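Local structure of DUF3298 domain-containing protein (Pseudomonas aeruginosa, 4E72) at residues 17-22 / 28-33; 41-46 / 121-126; 49-54 / 101-106; 155-160 / 166-171; 212-215 / 221-224. The protein is of unknown function; it belongs to the DUF3298 family and is probably exported, perhaps as a lipoprotein of the cell envelope. All blocks are in the same frame, centred on the assembly; numbering follows the deposited sequence.

Contact 1. Residues 17-22 / 28-33; sequences EHLKPG and CPLVNI
Glu17 and Asn32 face each other in a non-hydrogen-bonded pair, and their side chains do the bonding. Asn32 ND2 donates to Glu17 OE2 at 2.8 Å, nearly straight (166°); the acceptor lies in the amide plane of Asn32, while the amide arrives from above the carboxylate plane. With chi1 near -179° and the chain extended beyond CG, Glu17 stretches over Leu30 on its way, and its OE2 sits 3.6 Å from Leu30 CD2. At the other end Cys28 points at the first strand: its SG is 3.6 Å from Leu19 CB and equally close to Lys20 N, and its side chain also touches Cys23. Lys20 rests its CB 4.0 Å from Pro29 CD, then runs away from the neighbouring segment so that NZ can bond to Leu76 O. The backbones are tied by Lys20 N to Pro29 O (2.9 Å) and by the reciprocal bonds of His18 and Val31, whose side chains lie on the other face from Glu17 and Leu19. There His18 ND1 bonds to Glu72 of helix 68-78, and Val31 packs on the same helix. The pattern is that of an antiparallel beta hairpin, here strands 12-19 and 30-37 at the margin of the six-stranded mixed sheet.

Contact 2. Residues 41-46 / 121-126; sequences EPQLDP and INYDRR
Leu44 sets its CG over the centre of the Tyr123 ring, where the start of helix 44-54 packs on the sheet strand 115-124. A type I turn from Glu41 to Leu44 leads into that helix, which packs on one face of a mixed, largely antiparallel sheet. The apolar half is the tight one. Leu44 CG stands 3.8 Å from the ring centroid and only 9° off the ring normal, a clear CH-pi contact, and the two methyls straddle the inner end of the ring, with CD2 3.7 Å from Tyr123 CG and CD1 as close to Tyr123 CD2. Tyr123, its CG anti to the backbone N (chi1 -171°), is thereby carried out from the strand to the turn, with Ile47 and Val130 packing beside it. Toward the solvent side matters are looser. Exposed Gln43 crosses the phenol with its amide plane almost perpendicular to the ring, and its NE2 reaches Glu41 OE2 in a weak bond only. Arg125, whose guanidinium is held by Gly4 O and Asp7 O, does not touch the Glu41 carboxylate. Glu41 OE2 itself is buried and shared, since His128 ND1 also bonds to it. Tyr123 OH donates to this same oxygen at 2.8 Å, on its anti side and 17° out of the carboxylate plane.

Contact 3. Residues 49-54 / 101-106; sequences ERALLE and IELSSY
Leu103 forks beneath the helix, each methyl taking one partner. Its CD1 comes to 4.0 Å from Ala51 CB, and its CD2 lies 4.1 Å from Leu52 CD2. These are ordinary van der Waals distances, and no hydrogen bond crosses between the two segments. The same Leu52 methyl also passes 4.3 Å from Ser104 O, so it touches the strand backbone beyond Leu103. Leu52 starts out along the side of the helix; with CG anti to the carbonyl carbon (chi1 -76°) its branched end is brought down onto the sheet, where it crosses Leu103 at a slant. Ala51 points toward the strand, and its CB also packs on Ile121 of strand 115-124.

This is a helix laid on the face of a beta-sheet: the short segments of helix 44-54 and strand 98-108 run in roughly the same direction, 35° apart, with their axes 9.0 Å from each other at the nearest point. The next shell fills in around the three apolar residues. Leu52 meets Leu87 and Ala89 of strand 84-95 and Leu68 of helix 68-78, while Met55 packs against Leu103. In the sheet, Leu103 is bonded through its backbone to Gly119, and Ser104 to Gln88, which holds the strand between both of its neighbours. The helix turns its charged groups elsewhere: Arg50 NH1 and Glu54 OE2 form a salt bridge of 2.9 Å one turn apart, and Glu54 OE1 pairs with Arg57.

Contact 4. Residues 155-160 / 166-171; sequences AWLLAN and ADFQKT
Phe168 and Leu157 are brought together by different choices at chi1: the phenylalanine swings CG anti to its backbone N (-177°), whereas the leucine has CG anti to the carbonyl carbon (-72°). The result is a meeting of Leu157 CD2 with Phe168 CE1 at 4.2 Å, the methyl approaching the ring at a slant. The other leucine methyl, CD1, lies 4.2 Å from Gln169 NE2, so the two methyls of Leu157 meet two consecutive residues of the facing helix. Gln169 reaches over in an extended chain, but its amide is engaged elsewhere, NE2 bonding to Leu162 O in the connecting loop. Trp156 adds its indole rim: CZ3 is 4.3 Å from Phe168 CE1, which sits near the indole plane. Over one face of that indole, toward its rim, lies Asn160 ND2, 3.2 Å above the plane, and the same nitrogen donates to Trp156 O at 2.8 Å, fixing the amide over the ring as the helix ends. Leu162 of the loop touches both Leu157 and Phe168. Short helical segments with axes 12.6 Å apart and directions 141° from each other, joined by a brief loop, make a splayed antiparallel helix-loop-helix hairpin within the DUF3298 region.

Contact 5. Residues 212-215 / 221-224; sequences RLNG and LFPG
Phe222 reaches across to Leu213 and Asn214 with the far half of its ring, and the whole contact can be read by walking out along that side chain. From CB, which points toward the other segment, a chi1 of -88° carries CG away from the carbonyl carbon. CB, CG and the two CD carbons form the stem that spans the distance between the backbones, whose closest CA atoms, those of Leu213 and Phe222, are 9.2 Å apart. At the next level the two edges part company. Phe222 CE1 comes to 3.9 Å from Leu213 O, and Phe222 CE2 lies 3.7 Å from Asn214 OD1. Although the amide plane of Asn214 is only 10° from the ring plane, its oxygen approaches the ring obliquely.

Both segments belong to the irregular C-terminal stretch after strand 205-208, which turns back on itself here without forming helix or strand hydrogen bonds between them. The ring also meets Tyr210, at about 60° between planes, and touches Val217 from the intervening loop, while Leu213 packs on Phe145 of helix 142-159. At the tip, Phe222 CZ is 4.2 Å from Leu213 CB. The same Phe222 CZ lies 3.6 Å from Leu213 O. That carbonyl oxygen lies near the ring plane, where its partial negative charge would probably face the slightly positive ring hydrogens.

How the contacts relate
Contacts 2 and 3 are the intimate pair: both use helix 44-54, contact 3 is nested within the chain loop that contact 2 closes, and Ile121 joins them, Ile121 N lying 2.8 Å from Ile101 O and Ile121 CD1 3.8 Å from Ala51 CB. Contact 1 belongs to the same six-stranded sheet, its centre about 18 Å from that of contact 3 and nearest atoms about 5 Å apart. Contacts 4 and 5 come later in the chain, their centres about 27 Å from each other; contact 5 approaches contact 2 to about 5 Å between nearest atoms, whereas contact 4 lies about 40 Å from contact 1, centre to centre. No active site or ligand is known here.

Contact 1. Residues 17-22 / 28-33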
# COMPACT_ATOMS: atom_id res chain seq x y z
N GLU A 17 0.84 20.45 4.78
CA GLU A 17 -0.16 20.32 5.83
C GLU A 17 -0.97 21.61 5.79
O GLU A 17 -0.39 22.69 5.95
CB GLU A 17 0.47 20.05 7.19
CG GLU A 17 -0.55 19.89 8.31
CD GLU A 17 -0.03 19.11 9.51
OE1 GLU A 17 0.64 19.74 10.36
OE2 GLU A 17 -0.25 17.88 9.57
N HIS A 18 -2.28 21.51 5.52
CA HIS A 18 -3.13 22.68 5.43
C HIS A 18 -4.32 22.57 6.37
O HIS A 18 -4.97 21.52 6.49
CB HIS A 18 -3.58 22.92 3.99
CG HIS A 18 -2.46 23.24 3.04
ND1 HIS A 18 -2.37 22.64 1.80
CD2 HIS A 18 -1.42 24.11 3.17
CE1 HIS A 18 -1.30 23.15 1.22
NE2 HIS A 18 -0.69 24.03 2.01
N LEU A 19 -4.57 23.68 7.06
CA LEU A 19 -5.69 23.82 7.98
C LEU A 19 -6.82 24.49 7.28
O LEU A 19 -6.57 25.27 6.36
CB LEU A 19 -5.27 24.66 9.23
CG LEU A 19 -4.29 24.03 10.22
CD1 LEU A 19 -4.12 24.94 11.41
CD2 LEU A 19 -4.76 22.66 10.70
N LYS A 20 -8.07 24.22 7.72
CA LYS A 20 -9.26 24.93 7.22
C LYS A 20 -9.05 26.44 7.44
O LYS A 20 -8.71 26.85 8.55
CB LYS A 20 -10.55 24.47 7.94
CG LYS A 20 -11.82 25.17 7.46
CD LYS A 20 -13.08 24.46 7.94
CE LYS A 20 -14.35 25.18 7.53
NZ LYS A 20 -14.68 25.02 6.07
N PRO A 21 -9.19 27.28 6.41
CA PRO A 21 -8.97 28.73 6.61
C PRO A 21 -9.93 29.37 7.64
O PRO A 21 -11.13 29.05 7.67
CB PRO A 21 -9.19 29.32 5.21
CG PRO A 21 -8.97 28.18 4.28
CD PRO A 21 -9.51 26.98 5.01
N GLY A 22 -9.37 30.26 8.46
CA GLY A 22 -10.06 31.08 9.46
C GLY A 22 -10.43 30.39 10.76
O GLY A 22 -11.02 31.02 11.64
N CYS A 28 -9.41 22.29 14.53
CA CYS A 28 -9.42 22.81 13.15
C CYS A 28 -9.15 21.67 12.15
O CYS A 28 -8.08 21.06 12.22
CB CYS A 28 -8.43 23.96 12.98
SG CYS A 28 -8.27 24.53 11.26
N PRO A 29 -10.09 21.41 11.19
CA PRO A 29 -9.85 20.36 10.16
C PRO A 29 -8.53 20.58 9.41
O PRO A 29 -8.15 21.72 9.12
CB PRO A 29 -11.06 20.50 9.25
CG PRO A 29 -12.13 21.05 10.16
CD PRO A 29 -11.40 22.05 10.99
N LEU A 30 -7.83 19.47 9.14
CA LEU A 30 -6.48 19.38 8.60
C LEU A 30 -6.35 18.34 7.48
O LEU A 30 -6.86 17.23 7.61
CB LEU A 30 -5.59 18.95 9.81
CG LEU A 30 -4.08 18.72 9.67
CD1 LEU A 30 -3.39 19.06 10.99
CD2 LEU A 30 -3.76 17.24 9.36
N VAL A 31 -5.61 18.69 6.42
CA VAL A 31 -5.27 17.81 5.30
C VAL A 31 -3.75 17.76 5.17
O VAL A 31 -3.11 18.80 4.97
CB VAL A 31 -5.94 18.14 3.94
CG1 VAL A 31 -5.45 17.17 2.85
CG2 VAL A 31 -7.45 18.06 4.05
N ASN A 32 -3.19 16.56 5.28
CA ASN A 32 -1.75 16.37 5.19
C ASN A 32 -1.43 15.44 4.01
O ASN A 32 -1.81 14.27 4.04
CB ASN A 32 -1.19 15.85 6.54
CG ASN A 32 0.31 15.69 6.58
OD1 ASN A 32 0.93 15.07 5.71
ND2 ASN A 32 0.91 16.20 7.64
N ILE A 33 -0.79 15.98 2.95
CA ILE A 33 -0.46 15.24 1.72
C ILE A 33 1.06 15.24 1.51
O ILE A 33 1.66 16.31 1.39
CB ILE A 33 -1.21 15.81 0.48
CG1 ILE A 33 -2.74 15.59 0.61
CG2 ILE A 33 -0.68 15.18 -0.86
CD1 ILE A 33 -3.57 16.49 -0.26

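Contact 2. Residues 41-46 / 121-126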
# COMPACT_ATOMS: atom_id res chain seq x y z
N GLU A 41 10.75 9.70 -15.03
CA GLU A 41 9.59 8.88 -15.39
C GLU A 41 8.28 9.67 -15.10
O GLU A 41 7.58 9.35 -14.15
CB GLU A 41 9.63 7.54 -14.62
CG GLU A 41 8.81 6.42 -15.23
CD GLU A 41 9.37 5.73 -16.46
OE1 GLU A 41 10.59 5.84 -16.72
OE2 GLU A 41 8.59 5.02 -17.14
N PRO A 42 7.93 10.71 -15.92
CA PRO A 42 6.73 11.52 -15.62
C PRO A 42 5.39 10.77 -15.69
O PRO A 42 4.41 11.29 -15.17
CB PRO A 42 6.78 12.62 -16.67
CG PRO A 42 7.61 12.05 -17.79
CD PRO A 42 8.64 11.22 -17.11
N GLN A 43 5.35 9.55 -16.29
CA GLN A 43 4.13 8.72 -16.36
C GLN A 43 3.70 8.26 -14.97
O GLN A 43 2.52 8.01 -14.76
CB GLN A 43 4.32 7.47 -17.24
CG GLN A 43 4.86 7.73 -18.63
CD GLN A 43 6.17 7.04 -18.80
OE1 GLN A 43 6.23 5.91 -19.29
NE2 GLN A 43 7.24 7.67 -18.33
N LEU A 44 4.66 8.14 -14.03
CA LEU A 44 4.40 7.70 -12.66
C LEU A 44 3.67 8.74 -11.83
O LEU A 44 2.91 8.37 -10.93
CB LEU A 44 5.71 7.32 -11.96
CG LEU A 44 6.00 5.83 -11.75
CD1 LEU A 44 7.37 5.63 -11.13
CD2 LEU A 44 4.95 5.18 -10.86
N ASP A 45 3.91 10.05 -12.09
CA ASP A 45 3.29 11.14 -11.31
C ASP A 45 1.72 11.01 -11.27
O ASP A 45 1.21 10.94 -10.15
CB ASP A 45 3.73 12.54 -11.83
CG ASP A 45 5.24 12.79 -11.95
OD1 ASP A 45 6.04 11.91 -11.54
OD2 ASP A 45 5.63 13.87 -12.46
N PRO A 46 0.95 10.88 -12.41
CA PRO A 46 -0.52 10.76 -12.29
C PRO A 46 -0.98 9.40 -11.76
O PRO A 46 -2.12 9.29 -11.28
CB PRO A 46 -1.02 10.97 -13.72
CG PRO A 46 0.12 10.65 -14.59
CD PRO A 46 1.37 10.97 -13.83
N ILE A 121 2.17 0.07 -5.17
CA ILE A 121 2.31 0.27 -6.61
C ILE A 121 3.58 -0.51 -6.98
O ILE A 121 4.63 -0.28 -6.38
CB ILE A 121 2.37 1.74 -7.08
CG1 ILE A 121 1.14 2.57 -6.61
CG2 ILE A 121 2.58 1.81 -8.62
CD1 ILE A 121 1.29 4.11 -6.81
N ASN A 122 3.48 -1.44 -7.92
CA ASN A 122 4.63 -2.17 -8.46
C ASN A 122 4.83 -1.69 -9.89
O ASN A 122 4.15 -2.15 -10.79
CB ASN A 122 4.43 -3.69 -8.38
CG ASN A 122 4.34 -4.21 -6.99
OD1 ASN A 122 5.35 -4.60 -6.40
ND2 ASN A 122 3.12 -4.20 -6.43
N TYR A 123 5.67 -0.69 -10.08
CA TYR A 123 5.90 -0.11 -11.39
C TYR A 123 7.14 -0.69 -12.07
O TYR A 123 8.25 -0.53 -11.56
CB TYR A 123 6.02 1.42 -11.27
CG TYR A 123 6.05 2.10 -12.61
CD1 TYR A 123 4.87 2.38 -13.30
CD2 TYR A 123 7.25 2.50 -13.19
CE1 TYR A 123 4.89 3.00 -14.55
CE2 TYR A 123 7.28 3.11 -14.45
CZ TYR A 123 6.10 3.35 -15.12
OH TYR A 123 6.11 3.99 -16.33
N ASP A 124 6.96 -1.34 -13.22
CA ASP A 124 8.06 -1.89 -14.02
C ASP A 124 8.51 -0.85 -15.06
O ASP A 124 7.74 -0.45 -15.92
CB ASP A 124 7.63 -3.20 -14.70
CG ASP A 124 8.71 -3.94 -15.49
OD1 ASP A 124 9.92 -3.70 -15.23
OD2 ASP A 124 8.35 -4.79 -16.32
N ARG A 125 9.75 -0.39 -14.93
CA ARG A 125 10.32 0.62 -15.82
C ARG A 125 10.71 0.05 -17.20
O ARG A 125 10.82 0.82 -18.16
CB ARG A 125 11.55 1.28 -15.18
CG ARG A 125 11.24 2.12 -13.96
CD ARG A 125 12.50 2.33 -13.16
NE ARG A 125 13.51 3.06 -13.92
CZ ARG A 125 14.81 3.06 -13.64
NH1 ARG A 125 15.28 2.38 -12.61
NH2 ARG A 125 15.65 3.75 -14.40
N ARG A 126 10.96 -1.27 -17.28
CA ARG A 126 11.33 -1.97 -18.51
C ARG A 126 10.12 -1.96 -19.47
O ARG A 126 10.30 -1.73 -20.67
CB ARG A 126 11.79 -3.41 -18.18
CG ARG A 126 12.47 -4.15 -19.33
CD ARG A 126 12.66 -5.62 -18.97
NE ARG A 126 13.25 -6.40 -20.06
CZ ARG A 126 13.25 -7.73 -20.12
NH1 ARG A 126 12.67 -8.45 -19.17
NH2 ARG A 126 13.82 -8.35 -21.14

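Contact 3. Residues 49-54 / 101-106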
# COMPACT_ATOMS: atom_id res chain seq x y z
N GLU A 49 -0.80 9.89 -7.97
CA GLU A 49 -1.91 10.78 -7.60
C GLU A 49 -3.25 10.02 -7.58
O GLU A 49 -3.96 10.12 -6.59
CB GLU A 49 -2.00 12.01 -8.54
CG GLU A 49 -3.06 13.00 -8.09
CD GLU A 49 -3.15 14.32 -8.84
OE1 GLU A 49 -3.62 14.31 -10.00
OE2 GLU A 49 -2.85 15.36 -8.22
N ARG A 50 -3.56 9.24 -8.64
CA ARG A 50 -4.80 8.47 -8.74
C ARG A 50 -4.88 7.40 -7.64
O ARG A 50 -5.93 7.25 -7.02
CB ARG A 50 -4.94 7.83 -10.14
CG ARG A 50 -5.98 6.70 -10.22
CD ARG A 50 -7.38 7.20 -10.52
NE ARG A 50 -7.74 6.94 -11.92
CZ ARG A 50 -8.43 5.88 -12.33
NH1 ARG A 50 -8.86 4.97 -11.46
NH2 ARG A 50 -8.70 5.72 -13.62
N ALA A 51 -3.76 6.68 -7.39
CA ALA A 51 -3.71 5.62 -6.38
C ALA A 51 -3.98 6.20 -4.98
O ALA A 51 -4.63 5.54 -4.17
CB ALA A 51 -2.36 4.89 -6.42
N LEU A 52 -3.52 7.44 -4.71
CA LEU A 52 -3.81 8.09 -3.42
C LEU A 52 -5.26 8.54 -3.35
O LEU A 52 -5.89 8.38 -2.32
CB LEU A 52 -2.90 9.27 -3.17
CG LEU A 52 -1.50 8.94 -2.75
CD1 LEU A 52 -0.62 10.18 -2.86
CD2 LEU A 52 -1.47 8.31 -1.37
N LEU A 53 -5.81 9.04 -4.48
CA LEU A 53 -7.21 9.48 -4.55
C LEU A 53 -8.18 8.32 -4.32
O LEU A 53 -9.24 8.54 -3.73
CB LEU A 53 -7.51 10.18 -5.87
CG LEU A 53 -6.98 11.60 -6.01
CD1 LEU A 53 -7.07 12.08 -7.45
CD2 LEU A 53 -7.69 12.57 -5.05
N GLU A 54 -7.80 7.09 -4.75
CA GLU A 54 -8.59 5.85 -4.57
C GLU A 54 -8.74 5.50 -3.09
O GLU A 54 -9.76 4.94 -2.70
CB GLU A 54 -7.92 4.67 -5.30
CG GLU A 54 -8.07 4.68 -6.83
CD GLU A 54 -9.44 4.44 -7.43
OE1 GLU A 54 -10.35 3.93 -6.74
OE2 GLU A 54 -9.61 4.79 -8.62
N ILE A 101 6.30 1.43 -4.70
CA ILE A 101 5.74 2.58 -4.00
C ILE A 101 4.76 2.08 -2.96
O ILE A 101 3.87 1.30 -3.29
CB ILE A 101 5.08 3.59 -4.98
CG1 ILE A 101 6.15 4.19 -5.95
CG2 ILE A 101 4.37 4.73 -4.21
CD1 ILE A 101 5.60 4.79 -7.19
N GLU A 102 4.97 2.50 -1.70
CA GLU A 102 4.06 2.18 -0.59
C GLU A 102 3.16 3.38 -0.31
O GLU A 102 3.64 4.52 -0.22
CB GLU A 102 4.82 1.75 0.68
CG GLU A 102 3.91 0.94 1.59
CD GLU A 102 4.46 0.38 2.89
OE1 GLU A 102 5.65 0.01 2.94
OE2 GLU A 102 3.66 0.25 3.84
N LEU A 103 1.84 3.10 -0.19
CA LEU A 103 0.79 4.09 0.04
C LEU A 103 0.19 3.98 1.42
O LEU A 103 -0.10 2.87 1.87
CB LEU A 103 -0.32 3.92 -1.01
CG LEU A 103 0.13 3.76 -2.47
CD1 LEU A 103 -0.89 3.01 -3.26
CD2 LEU A 103 0.45 5.11 -3.12
N SER A 104 -0.02 5.13 2.10
CA SER A 104 -0.61 5.24 3.44
C SER A 104 -1.66 6.29 3.45
O SER A 104 -1.49 7.36 2.85
CB SER A 104 0.44 5.63 4.49
OG SER A 104 1.56 4.77 4.48
N SER A 105 -2.72 6.03 4.19
CA SER A 105 -3.80 6.97 4.41
C SER A 105 -4.26 6.85 5.85
O SER A 105 -4.14 5.78 6.47
CB SER A 105 -4.95 6.73 3.44
OG SER A 105 -5.53 5.45 3.63
N TYR A 106 -4.79 7.95 6.38
CA TYR A 106 -5.39 8.03 7.69
C TYR A 106 -6.55 9.03 7.64
O TYR A 106 -6.34 10.22 7.40
CB TYR A 106 -4.37 8.37 8.78
CG TYR A 106 -5.01 8.42 10.15
CD1 TYR A 106 -5.27 7.26 10.87
CD2 TYR A 106 -5.43 9.63 10.69
CE1 TYR A 106 -5.90 7.31 12.11
CE2 TYR A 106 -6.09 9.69 11.92
CZ TYR A 106 -6.31 8.52 12.63
OH TYR A 106 -6.93 8.60 13.85

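Contact 4. Residues 155-160 / 166-171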
# COMPACT_ATOMS: atom_id res chain seq x y z
N ALA A 155 3.82 -19.27 9.04
CA ALA A 155 5.11 -18.77 9.51
C ALA A 155 4.92 -17.49 10.34
O ALA A 155 5.56 -17.36 11.37
CB ALA A 155 6.04 -18.50 8.34
N TRP A 156 4.01 -16.59 9.92
CA TRP A 156 3.67 -15.34 10.60
C TRP A 156 3.01 -15.63 11.97
O TRP A 156 3.31 -14.93 12.94
CB TRP A 156 2.74 -14.47 9.74
CG TRP A 156 2.30 -13.20 10.40
CD1 TRP A 156 2.98 -12.01 10.44
CD2 TRP A 156 1.09 -12.99 11.15
NE1 TRP A 156 2.28 -11.09 11.18
CE2 TRP A 156 1.12 -11.66 11.64
CE3 TRP A 156 -0.02 -13.80 11.45
CZ2 TRP A 156 0.09 -11.13 12.42
CZ3 TRP A 156 -1.04 -13.27 12.24
CH2 TRP A 156 -0.99 -11.95 12.70
N LEU A 157 2.12 -16.64 12.04
CA LEU A 157 1.48 -17.06 13.29
C LEU A 157 2.54 -17.54 14.31
O LEU A 157 2.50 -17.14 15.48
CB LEU A 157 0.45 -18.19 13.06
CG LEU A 157 -0.86 -17.81 12.37
CD1 LEU A 157 -1.58 -19.07 11.86
CD2 LEU A 157 -1.76 -16.95 13.27
N LEU A 158 3.48 -18.42 13.85
CA LEU A 158 4.59 -18.99 14.62
C LEU A 158 5.51 -17.88 15.13
O LEU A 158 5.89 -17.90 16.29
CB LEU A 158 5.38 -20.05 13.80
CG LEU A 158 6.49 -20.83 14.55
CD1 LEU A 158 5.92 -21.64 15.69
CD2 LEU A 158 7.23 -21.77 13.64
N ALA A 159 5.81 -16.89 14.27
CA ALA A 159 6.66 -15.75 14.64
C ALA A 159 6.01 -14.88 15.74
O ALA A 159 6.71 -14.27 16.55
CB ALA A 159 6.95 -14.90 13.41
N ASN A 160 4.67 -14.84 15.77
CA ASN A 160 3.92 -14.04 16.74
C ASN A 160 3.38 -14.85 17.93
O ASN A 160 2.58 -14.31 18.71
CB ASN A 160 2.77 -13.34 16.03
CG ASN A 160 3.22 -12.15 15.22
OD1 ASN A 160 3.45 -11.07 15.74
ND2 ASN A 160 3.40 -12.34 13.93
N ALA A 166 -5.75 -21.33 19.15
CA ALA A 166 -6.82 -21.73 18.23
C ALA A 166 -7.99 -20.74 18.22
O ALA A 166 -8.62 -20.60 17.18
CB ALA A 166 -7.32 -23.13 18.55
N ASP A 167 -8.25 -20.05 19.35
CA ASP A 167 -9.34 -19.06 19.46
C ASP A 167 -9.09 -17.86 18.52
O ASP A 167 -10.02 -17.40 17.86
CB ASP A 167 -9.55 -18.58 20.90
CG ASP A 167 -10.96 -18.09 21.23
OD1 ASP A 167 -11.77 -17.91 20.28
OD2 ASP A 167 -11.26 -17.87 22.43
N PHE A 168 -7.82 -17.41 18.44
CA PHE A 168 -7.37 -16.35 17.52
C PHE A 168 -7.54 -16.80 16.07
O PHE A 168 -8.00 -16.02 15.23
CB PHE A 168 -5.90 -16.00 17.79
CG PHE A 168 -5.35 -14.87 16.95
CD1 PHE A 168 -4.84 -15.12 15.67
CD2 PHE A 168 -5.29 -13.57 17.44
CE1 PHE A 168 -4.35 -14.07 14.89
CE2 PHE A 168 -4.76 -12.54 16.67
CZ PHE A 168 -4.31 -12.79 15.39
N GLN A 169 -7.13 -18.05 15.76
CA GLN A 169 -7.19 -18.63 14.41
C GLN A 169 -8.63 -18.75 13.88
O GLN A 169 -8.85 -18.42 12.72
CB GLN A 169 -6.48 -19.99 14.37
CG GLN A 169 -4.96 -19.83 14.31
CD GLN A 169 -4.21 -21.14 14.33
OE1 GLN A 169 -4.58 -22.10 13.64
NE2 GLN A 169 -3.12 -21.18 15.09
N LYS A 170 -9.60 -19.13 14.75
CA LYS A 170 -11.02 -19.21 14.37
C LYS A 170 -11.60 -17.83 14.15
O LYS A 170 -12.45 -17.65 13.28
CB LYS A 170 -11.85 -19.97 15.42
CG LYS A 170 -11.42 -21.42 15.66
CD LYS A 170 -11.45 -22.32 14.41
CE LYS A 170 -10.38 -23.39 14.44
NZ LYS A 170 -9.01 -22.83 14.27
N THR A 171 -11.15 -16.84 14.95
CA THR A 171 -11.61 -15.45 14.86
C THR A 171 -11.03 -14.77 13.61
O THR A 171 -11.70 -13.97 12.96
CB THR A 171 -11.24 -14.70 16.15
OG1 THR A 171 -11.89 -15.33 17.24
CG2 THR A 171 -11.62 -13.23 16.12

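Contact 5. Residues 212-215 / 221-224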
# COMPACT_ATOMS: atom_id res chain seq x y z
N ARG A 212 9.89 -20.53 -3.09
CA ARG A 212 8.57 -21.16 -2.95
C ARG A 212 7.67 -20.75 -4.13
O ARG A 212 6.56 -21.29 -4.27
CB ARG A 212 7.90 -20.77 -1.60
CG ARG A 212 8.64 -21.31 -0.37
CD ARG A 212 8.11 -22.63 0.18
NE ARG A 212 7.95 -23.70 -0.82
CZ ARG A 212 8.93 -24.48 -1.26
NH1 ARG A 212 10.17 -24.31 -0.82
NH2 ARG A 212 8.68 -25.43 -2.15
N LEU A 213 8.14 -19.81 -4.96
CA LEU A 213 7.37 -19.26 -6.08
C LEU A 213 7.89 -19.65 -7.48
O LEU A 213 7.48 -19.02 -8.46
CB LEU A 213 7.30 -17.73 -5.94
CG LEU A 213 6.61 -17.25 -4.67
CD1 LEU A 213 7.01 -15.86 -4.33
CD2 LEU A 213 5.08 -17.44 -4.75
N ASN A 214 8.73 -20.69 -7.56
CA ASN A 214 9.28 -21.23 -8.80
C ASN A 214 8.14 -21.81 -9.61
O ASN A 214 7.47 -22.74 -9.13
CB ASN A 214 10.34 -22.31 -8.52
CG ASN A 214 11.65 -21.80 -7.97
OD1 ASN A 214 12.21 -20.80 -8.42
ND2 ASN A 214 12.20 -22.53 -7.02
N GLY A 215 7.88 -21.24 -10.78
CA GLY A 215 6.78 -21.70 -11.62
C GLY A 215 5.45 -21.09 -11.24
O GLY A 215 4.41 -21.47 -11.78
N LEU A 221 10.76 -11.52 -13.05
CA LEU A 221 10.39 -10.63 -11.96
C LEU A 221 11.08 -11.03 -10.65
O LEU A 221 10.90 -10.35 -9.64
CB LEU A 221 8.86 -10.60 -11.78
CG LEU A 221 8.07 -9.96 -12.93
CD1 LEU A 221 6.57 -10.20 -12.74
CD2 LEU A 221 8.37 -8.46 -13.06
N PHE A 222 11.84 -12.15 -10.67
CA PHE A 222 12.62 -12.58 -9.52
C PHE A 222 13.77 -11.57 -9.32
O PHE A 222 14.25 -10.99 -10.30
CB PHE A 222 13.18 -14.00 -9.69
CG PHE A 222 12.27 -15.12 -9.22
CD1 PHE A 222 10.97 -15.24 -9.73
CD2 PHE A 222 12.73 -16.10 -8.35
CE1 PHE A 222 10.13 -16.30 -9.33
CE2 PHE A 222 11.91 -17.18 -7.99
CZ PHE A 222 10.60 -17.24 -8.44
N PRO A 223 14.19 -11.32 -8.06
CA PRO A 223 15.24 -10.32 -7.85
C PRO A 223 16.60 -10.78 -8.40
O PRO A 223 16.90 -11.99 -8.46
CB PRO A 223 15.26 -10.15 -6.33
CG PRO A 223 14.69 -11.40 -5.79
CD PRO A 223 13.71 -11.89 -6.79
N GLY A 224 17.38 -9.80 -8.85
CA GLY A 224 18.70 -10.03 -9.40
C GLY A 224 19.68 -10.30 -8.28
O GLY A 224 20.07 -9.38 -7.55